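Local coordinates for alpha-n-acetylglucosaminidase family protein (Clostridium perfringens, PDB 4A42) that probably binds carbohydrate, as a family 32 carbohydrate-binding module of a multimodular family 89 alpha-N-acetylglucosaminidase, at residues L26-E31 against I141-I146; I75-I80 against S118-S123. All coordinates share one frame; numbering follows the deposited sequence.

Contact 1: L26-E31 against I141-I146; sequences LAMKDE and IGEIKI. With CA (calcium ion), chain C.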
ATOM      1  N   LEU A  26      10.441  -4.256  -1.953  1.00 26.85           N
ATOM      2  CA  LEU A  26       9.793  -5.519  -2.276  1.00 26.38           C
ATOM      3  C   LEU A  26       8.627  -5.356  -3.233  1.00 26.66           C
ATOM      4  O   LEU A  26       8.253  -6.300  -3.931  1.00 28.99           O
ATOM      5  CB  LEU A  26       9.301  -6.204  -0.995  1.00 26.52           C
ATOM      6  CG  LEU A  26      10.380  -6.649  -0.013  1.00 27.09           C
ATOM      7  CD1 LEU A  26       9.807  -6.749   1.394  1.00 28.87           C
ATOM      8  CD2 LEU A  26      10.974  -7.990  -0.449  1.00 28.21           C
ATOM      9  N   ALA A  27       8.036  -4.165  -3.260  1.00 24.25           N
ATOM     10  CA  ALA A  27       6.887  -3.929  -4.118  1.00 22.34           C
ATOM     11  C   ALA A  27       7.285  -4.070  -5.576  1.00 23.33           C
ATOM     12  O   ALA A  27       6.450  -4.369  -6.421  1.00 25.67           O
ATOM     13  CB  ALA A  27       6.309  -2.542  -3.868  1.00 19.67           C
HETATM   14  N   MSE A  28       8.566  -3.859  -5.860  1.00 25.86           N
HETATM   15  CA  MSE A  28       9.024  -3.897  -7.245  0.56 26.66           C
HETATM   16  C   MSE A  28       9.750  -5.180  -7.640  1.00 25.74           C
HETATM   17  O   MSE A  28      10.274  -5.292  -8.752  1.00 25.46           O
HETATM   18  CB  MSE A  28       9.876  -2.674  -7.554  0.56 26.88           C
HETATM   19  CG  MSE A  28       9.121  -1.387  -7.311  0.56 29.17           C
HETATM   20 SE   MSE A  28       9.985   0.136  -8.100  0.56 32.95          SE
HETATM   21  CE  MSE A  28      11.697   0.038  -7.171  0.56 32.82           C
ATOM     22  N   LYS A  29       9.751  -6.163  -6.746  1.00 24.46           N
ATOM     23  CA  LYS A  29      10.350  -7.460  -7.044  1.00 24.07           C
ATOM     24  C   LYS A  29       9.519  -8.184  -8.082  1.00 23.54           C
ATOM     25  O   LYS A  29       8.300  -8.075  -8.094  1.00 25.22           O
ATOM     26  CB  LYS A  29      10.421  -8.319  -5.783  1.00 24.73           C
ATOM     27  CG  LYS A  29      11.378  -7.809  -4.726  1.00 28.44           C
ATOM     28  CD  LYS A  29      12.827  -7.999  -5.129  1.00 31.76           C
ATOM     29  CE  LYS A  29      13.750  -7.556  -4.013  1.00 31.74           C
ATOM     30  NZ  LYS A  29      15.179  -7.680  -4.384  1.00 32.96           N
ATOM     31  N   ASP A  30      10.175  -8.944  -8.949  1.00 24.43           N
ATOM     32  CA  ASP A  30       9.470  -9.642 -10.010  1.00 26.52           C
ATOM     33  C   ASP A  30       8.415 -10.592  -9.441  1.00 26.30           C
ATOM     34  O   ASP A  30       7.307 -10.698  -9.967  1.00 28.17           O
ATOM     35  CB  ASP A  30      10.473 -10.392 -10.895  1.00 30.12           C
ATOM     36  CG  ASP A  30       9.810 -11.150 -12.021  1.00 33.73           C
ATOM     37  OD1 ASP A  30       9.360 -10.505 -12.992  1.00 36.16           O
ATOM     38  OD2 ASP A  30       9.760 -12.395 -11.944  1.00 36.18           O
ATOM     39  N   GLU A  31       8.756 -11.267  -8.351  1.00 26.49           N
ATOM     40  CA  GLU A  31       7.862 -12.266  -7.771  1.00 28.36           C
ATOM     41  C   GLU A  31       6.646 -11.654  -7.068  1.00 28.59           C
ATOM     42  O   GLU A  31       5.692 -12.360  -6.742  1.00 26.90           O
ATOM     43  CB  GLU A  31       8.633 -13.169  -6.806  1.00 31.84           C
ATOM     44  CG  GLU A  31       9.174 -12.436  -5.592  1.00 33.02           C
ATOM     45  CD  GLU A  31      10.309 -13.178  -4.918  1.00 37.21           C
ATOM     46  OE1 GLU A  31      11.183 -13.702  -5.636  1.00 37.68           O
ATOM     47  OE2 GLU A  31      10.327 -13.242  -3.667  1.00 39.09           O
ATOM     48  N   ILE A 141      -2.781   7.387  -5.872  1.00  9.59           N
ATOM     49  CA  ILE A 141      -1.553   6.880  -5.275  1.00  8.69           C
ATOM     50  C   ILE A 141      -0.432   6.826  -6.309  1.00  8.37           C
ATOM     51  O   ILE A 141      -0.531   6.132  -7.318  1.00  9.64           O
ATOM     52  CB  ILE A 141      -1.787   5.470  -4.674  1.00  8.23           C
ATOM     53  CG1 ILE A 141      -2.955   5.487  -3.677  1.00  8.84           C
ATOM     54  CG2 ILE A 141      -0.501   4.929  -4.029  1.00 10.25           C
ATOM     55  CD1 ILE A 141      -2.776   6.437  -2.521  1.00  9.05           C
ATOM     56  N   GLY A 142       0.629   7.579  -6.071  1.00  8.29           N
ATOM     57  CA  GLY A 142       1.737   7.625  -7.007  1.00 10.65           C
ATOM     58  C   GLY A 142       2.656   6.430  -6.902  1.00  9.77           C
ATOM     59  O   GLY A 142       3.274   6.051  -7.894  1.00 11.59           O
ATOM     60  N   GLU A 143       2.760   5.841  -5.716  1.00 10.94           N
ATOM     61  CA  GLU A 143       3.675   4.740  -5.506  1.00 10.75           C
ATOM     62  C   GLU A 143       3.454   4.164  -4.109  1.00  9.94           C
ATOM     63  O   GLU A 143       3.148   4.905  -3.178  1.00 12.49           O
ATOM     64  CB  GLU A 143       5.113   5.258  -5.616  1.00 12.69           C
ATOM     65  CG  GLU A 143       6.150   4.172  -5.793  1.00 15.97           C
ATOM     66  CD  GLU A 143       6.262   3.623  -7.220  1.00 14.48           C
ATOM     67  OE1 GLU A 143       5.615   4.097  -8.176  1.00 14.87           O
ATOM     68  OE2 GLU A 143       7.043   2.696  -7.388  1.00 16.01           O
ATOM     69  N   ILE A 144       3.593   2.850  -3.980  1.00 10.53           N
ATOM     70  CA  ILE A 144       3.647   2.203  -2.672  1.00 12.21           C
ATOM     71  C   ILE A 144       4.956   1.443  -2.588  1.00 13.69           C
ATOM     72  O   ILE A 144       5.260   0.604  -3.435  1.00 14.89           O
ATOM     73  CB  ILE A 144       2.474   1.231  -2.452  1.00 11.72           C
ATOM     74  CG1 ILE A 144       1.166   2.024  -2.364  1.00 14.32           C
ATOM     75  CG2 ILE A 144       2.684   0.397  -1.185  1.00 12.86           C
ATOM     76  CD1 ILE A 144      -0.053   1.161  -2.328  1.00 15.61           C
ATOM     77  N   LYS A 145       5.751   1.787  -1.602  1.00 13.94           N
ATOM     78  CA  LYS A 145       7.055   1.189  -1.397  1.00 15.85           C
ATOM     79  C   LYS A 145       7.056   0.334  -0.129  1.00 15.37           C
ATOM     80  O   LYS A 145       6.679   0.804   0.905  1.00 16.28           O
ATOM     81  CB  LYS A 145       8.119   2.267  -1.320  1.00 14.98           C
ATOM     82  CG  LYS A 145       8.072   3.223  -2.496  1.00 16.88           C
ATOM     83  CD  LYS A 145       9.095   4.322  -2.426  1.00 19.82           C
ATOM     84  CE  LYS A 145       8.744   5.473  -3.348  1.00 22.93           C
ATOM     85  NZ  LYS A 145       9.602   6.691  -3.209  1.00 25.45           N
ATOM     86  N   ILE A 146       7.465  -0.923  -0.263  1.00 16.61           N
ATOM     87  CA  ILE A 146       7.460  -1.842   0.867  1.00 19.18           C
ATOM     88  C   ILE A 146       8.888  -2.287   1.104  1.00 21.67           C
ATOM     89  O   ILE A 146       9.405  -3.077   0.354  1.00 22.98           O
ATOM     90  CB  ILE A 146       6.564  -3.051   0.598  1.00 18.47           C
ATOM     91  CG1 ILE A 146       5.126  -2.596   0.337  1.00 17.24           C
ATOM     92  CG2 ILE A 146       6.597  -4.008   1.771  1.00 19.70           C
ATOM     93  CD1 ILE A 146       4.245  -3.633  -0.211  1.00 19.79           C
TER
HETATM   94 CA    CA C1690       4.104   5.150  -9.868  1.00 12.32          CA

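Contact 2: I75-I80 against S118-S123; sequences ISAIDI and SNILKS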
ATOM      1  N   ILE A  75       9.280  -7.321   6.672  1.00 28.97           N
ATOM      2  CA  ILE A  75       8.831  -6.005   6.246  1.00 29.80           C
ATOM      3  C   ILE A  75       9.215  -5.014   7.332  1.00 29.04           C
ATOM      4  O   ILE A  75       8.747  -5.129   8.468  1.00 29.87           O
ATOM      5  CB  ILE A  75       7.309  -5.956   6.037  1.00 30.81           C
ATOM      6  CG1 ILE A  75       6.876  -6.952   4.958  1.00 30.57           C
ATOM      7  CG2 ILE A  75       6.888  -4.554   5.683  1.00 30.43           C
ATOM      8  CD1 ILE A  75       5.404  -7.270   4.994  1.00 31.26           C
ATOM      9  N   SER A  76      10.074  -4.070   7.002  1.00 28.57           N
ATOM     10  CA  SER A  76      10.534  -3.089   7.965  1.00 27.96           C
ATOM     11  C   SER A  76       9.834  -1.724   7.931  1.00 24.95           C
ATOM     12  O   SER A  76       9.718  -1.053   8.927  1.00 25.68           O
ATOM     13  CB  SER A  76      12.043  -2.877   7.886  1.00 33.06           C
ATOM     14  OG  SER A  76      12.435  -2.088   6.800  1.00 37.00           O
ATOM     15  N   ALA A  77       9.427  -1.318   6.745  1.00 22.41           N
ATOM     16  CA  ALA A  77       8.844   0.006   6.578  1.00 22.97           C
ATOM     17  C   ALA A  77       8.052   0.104   5.293  1.00 18.89           C
ATOM     18  O   ALA A  77       8.306  -0.629   4.339  1.00 20.67           O
ATOM     19  CB  ALA A  77       9.918   1.080   6.625  1.00 24.02           C
ATOM     20  N   ILE A  78       7.078   1.013   5.283  1.00 19.38           N
ATOM     21  CA  ILE A  78       6.213   1.202   4.130  1.00 16.07           C
ATOM     22  C   ILE A  78       5.969   2.688   3.856  1.00 15.92           C
ATOM     23  O   ILE A  78       5.606   3.444   4.766  1.00 16.83           O
ATOM     24  CB  ILE A  78       4.854   0.479   4.321  1.00 16.16           C
ATOM     25  CG1 ILE A  78       5.075  -1.031   4.525  1.00 16.18           C
ATOM     26  CG2 ILE A  78       3.923   0.776   3.133  1.00 15.31           C
ATOM     27  CD1 ILE A  78       3.852  -1.794   5.024  1.00 18.90           C
ATOM     28  N   ASP A  79       6.169   3.107   2.606  1.00 14.07           N
ATOM     29  CA  ASP A  79       5.804   4.461   2.177  1.00 13.50           C
ATOM     30  C   ASP A  79       4.628   4.427   1.209  1.00 11.17           C
ATOM     31  O   ASP A  79       4.600   3.621   0.283  1.00 13.77           O
ATOM     32  CB  ASP A  79       6.942   5.148   1.424  1.00 14.76           C
ATOM     33  CG  ASP A  79       8.127   5.461   2.291  1.00 19.69           C
ATOM     34  OD1 ASP A  79       7.988   5.430   3.529  1.00 23.24           O
ATOM     35  OD2 ASP A  79       9.202   5.747   1.711  1.00 23.49           O
ATOM     36  N   ILE A  80       3.687   5.346   1.391  1.00 11.36           N
ATOM     37  CA  ILE A  80       2.617   5.558   0.428  1.00 11.16           C
ATOM     38  C   ILE A  80       2.754   6.970  -0.112  1.00 10.15           C
ATOM     39  O   ILE A  80       2.653   7.940   0.636  1.00 10.55           O
ATOM     40  CB  ILE A  80       1.223   5.415   1.062  1.00 11.26           C
ATOM     41  CG1 ILE A  80       1.088   4.059   1.750  1.00 11.18           C
ATOM     42  CG2 ILE A  80       0.118   5.600  -0.001  1.00 10.94           C
ATOM     43  CD1 ILE A  80      -0.082   3.979   2.693  1.00 12.34           C
ATOM     44  N   SER A 118       4.725   7.686   5.512  1.00 15.86           N
ATOM     45  CA  SER A 118       5.677   6.650   5.895  1.00 18.14           C
ATOM     46  C   SER A 118       5.250   5.989   7.200  1.00 17.26           C
ATOM     47  O   SER A 118       4.694   6.646   8.094  1.00 20.84           O
ATOM     48  CB  SER A 118       7.070   7.262   6.088  1.00 22.71           C
ATOM     49  OG  SER A 118       7.496   7.979   4.938  1.00 28.57           O
ATOM     50  N   ASN A 119       5.497   4.689   7.306  1.00 18.77           N
ATOM     51  CA  ASN A 119       5.285   3.962   8.561  1.00 20.64           C
ATOM     52  C   ASN A 119       6.382   2.937   8.798  1.00 21.28           C
ATOM     53  O   ASN A 119       6.636   2.086   7.951  1.00 23.03           O
ATOM     54  CB  ASN A 119       3.937   3.235   8.563  1.00 21.90           C
ATOM     55  CG  ASN A 119       2.760   4.178   8.679  1.00 22.87           C
ATOM     56  OD1 ASN A 119       2.136   4.523   7.686  1.00 21.65           O
ATOM     57  ND2 ASN A 119       2.462   4.607   9.894  1.00 22.38           N
ATOM     58  N   ILE A 120       7.016   2.999   9.965  1.00 25.60           N
ATOM     59  CA  ILE A 120       8.038   2.015  10.351  1.00 27.49           C
ATOM     60  C   ILE A 120       7.433   0.917  11.233  1.00 26.88           C
ATOM     61  O   ILE A 120       6.795   1.203  12.249  1.00 27.73           O
ATOM     62  CB  ILE A 120       9.215   2.687  11.062  1.00 30.20           C
ATOM     63  CG1 ILE A 120       9.858   3.730  10.142  1.00 30.86           C
ATOM     64  CG2 ILE A 120      10.244   1.653  11.522  1.00 29.40           C
ATOM     65  CD1 ILE A 120       9.636   5.161  10.590  1.00 32.64           C
ATOM     66  N   LEU A 121       7.632  -0.340  10.842  1.00 25.99           N
ATOM     67  CA  LEU A 121       6.986  -1.456  11.518  1.00 28.95           C
ATOM     68  C   LEU A 121       7.764  -1.884  12.762  1.00 30.66           C
ATOM     69  O   LEU A 121       8.969  -1.642  12.863  1.00 31.33           O
ATOM     70  CB  LEU A 121       6.799  -2.646  10.568  1.00 31.49           C
ATOM     71  CG  LEU A 121       5.647  -2.581   9.564  1.00 32.63           C
ATOM     72  CD1 LEU A 121       5.881  -1.488   8.545  1.00 32.99           C
ATOM     73  CD2 LEU A 121       5.433  -3.926   8.872  1.00 31.37           C
ATOM     74  N   LYS A 122       7.067  -2.507  13.707  1.00 31.58           N
ATOM     75  CA  LYS A 122       7.721  -3.070  14.882  1.00 32.56           C
ATOM     76  C   LYS A 122       8.801  -4.039  14.428  1.00 34.30           C
ATOM     77  O   LYS A 122       8.711  -4.615  13.343  1.00 34.74           O
ATOM     78  CB  LYS A 122       6.713  -3.799  15.773  1.00 33.06           C
ATOM     79  N   SER A 123       9.823  -4.242  15.257  1.00 35.16           N
ATOM     80  CA  SER A 123      10.873  -5.173  14.912  1.00 36.15           C
ATOM     81  C   SER A 123      10.295  -6.563  14.702  1.00 37.69           C
ATOM     82  O   SER A 123       9.368  -6.962  15.390  1.00 40.06           O
ATOM     83  CB  SER A 123      11.935  -5.190  16.005  1.00 37.27           C
ATOM     84  OG  SER A 123      12.889  -6.215  15.797  1.00 39.85           O
TER
HETATM   85  O   HOH W   1       9.924  -5.264  10.893  1.00 34.10           O
HETATM   86  O   HOH W   2      11.152  -1.821  11.196  1.00 30.32           O

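Contact 1: L26-E31 against I141-I146
Leu26 and Ala27 meet Ile146 in a buried contact at one border of the beta-sandwich, the F5/8 type C (discoidin-like) fold of family 32 carbohydrate-binding modules. The short 3-10 turn 26-28, which follows strand 24-25 at one edge of its sheet, leans on strand 141-146 and carries the chain from one sheet toward the other. One backbone bond ties the two: Leu26 N donates to Ile146 O over 2.8 Å. Leu26 bends its side chain back over this bond, its CG standing opposite the carbonyl carbon (chi1 -65°), and CD1 reaches Ile146 CG2 at 4.2 Å. Ala27, with only a methyl, comes close to the strand. Its CB points at the strand and lies 3.3 Å from Ile144 O and 4.3 Å from CD1 of Ile146. Phe67 of the opposing strand 63-69 touches Ala27, Ile144 and Ile146 and so closes this apolar patch. At the turn's exposed end, Met28, present as selenomethionine and deposited in two conformers, in one of them crosses Glu143 at about a right angle and brings SE to 4.0 Å from Glu143 OE2, a loose and tentative approach. Glu143 is turned to a different task. With CG anti to the backbone N (chi1 -164°) and the chain bent at chi2, its carboxylate reaches the calcium ion, while OE2 finds its polar partner at Gly49. Asn45, Asp48, Asn50 and Thr53 complete the metal site, so that the ion joins the loop 45-53 to this strand. From the strand itself come two oxygens, Gly142 O at 2.3 Å from the calcium and Glu143 OE1 at 2.5 Å.

Contact 2: I75-I80 against S118-S123
Leu121 lays its isobutyl group against Ile75 and Ile78. Chi1 of -78° sets CG opposite the carbonyl carbon, and the two methyls then part: CD2 packs on Ile75 CG2 at 3.6 Å, whereas CD1 meets Ile78 CD1 at 4.1 Å. Both isoleucines extend CG1 beside the backbone N, and both side chains also pack on Val130 of strand 126-134; beta-branched residues fit such extended, buried positions. The backbones form an antiparallel ladder at the edge of the four-stranded sheet of the sandwich, where Ile78 and Asn119 make a hydrogen-bonded pair with both N-H···O bonds formed. Toward the other neighbour, strand 141-148, Ser76 and Ala77 both face Tyr147, a classic beta bulge. Leu121 N still reaches Ser76 O, at 2.9 Å, but from 40° above the carbonyl plane, and a water bridges that same oxygen to Leu121 O. On the face bearing Ala77 and Ile120, Asp79 holds its carboxylate with OD1 3.0 Å from Ser118 OG, a possible hydrogen bond; OD2 is bonded to Tyr147 OH. Asn119, on the face of Ile78, turns OD1 to Tyr90 OH.

Both contacts reach the same four-stranded sheet, whose middle strands 141-148 and 77-82 are neighbours: Lys145 N probably bonds to Asp79 O at 2.9 Å. Contact 2 lies inside the chain loop that contact 1 closes, and each brings in one outermost strand or the turn beside it. Contact 1 is mostly buried, rests on a single backbone bond and apolar packing, and also includes part of the calcium site. Contact 2 is partly exposed and relies on an antiparallel ladder, with waters bridging backbone oxygens around Ser76 and Leu121. Their apolar sides merge in the core, Ile146 CG2 lying 4.0 Å from Ile75 CG2, while Asp79 and Ser118 gather on the sheet's other face.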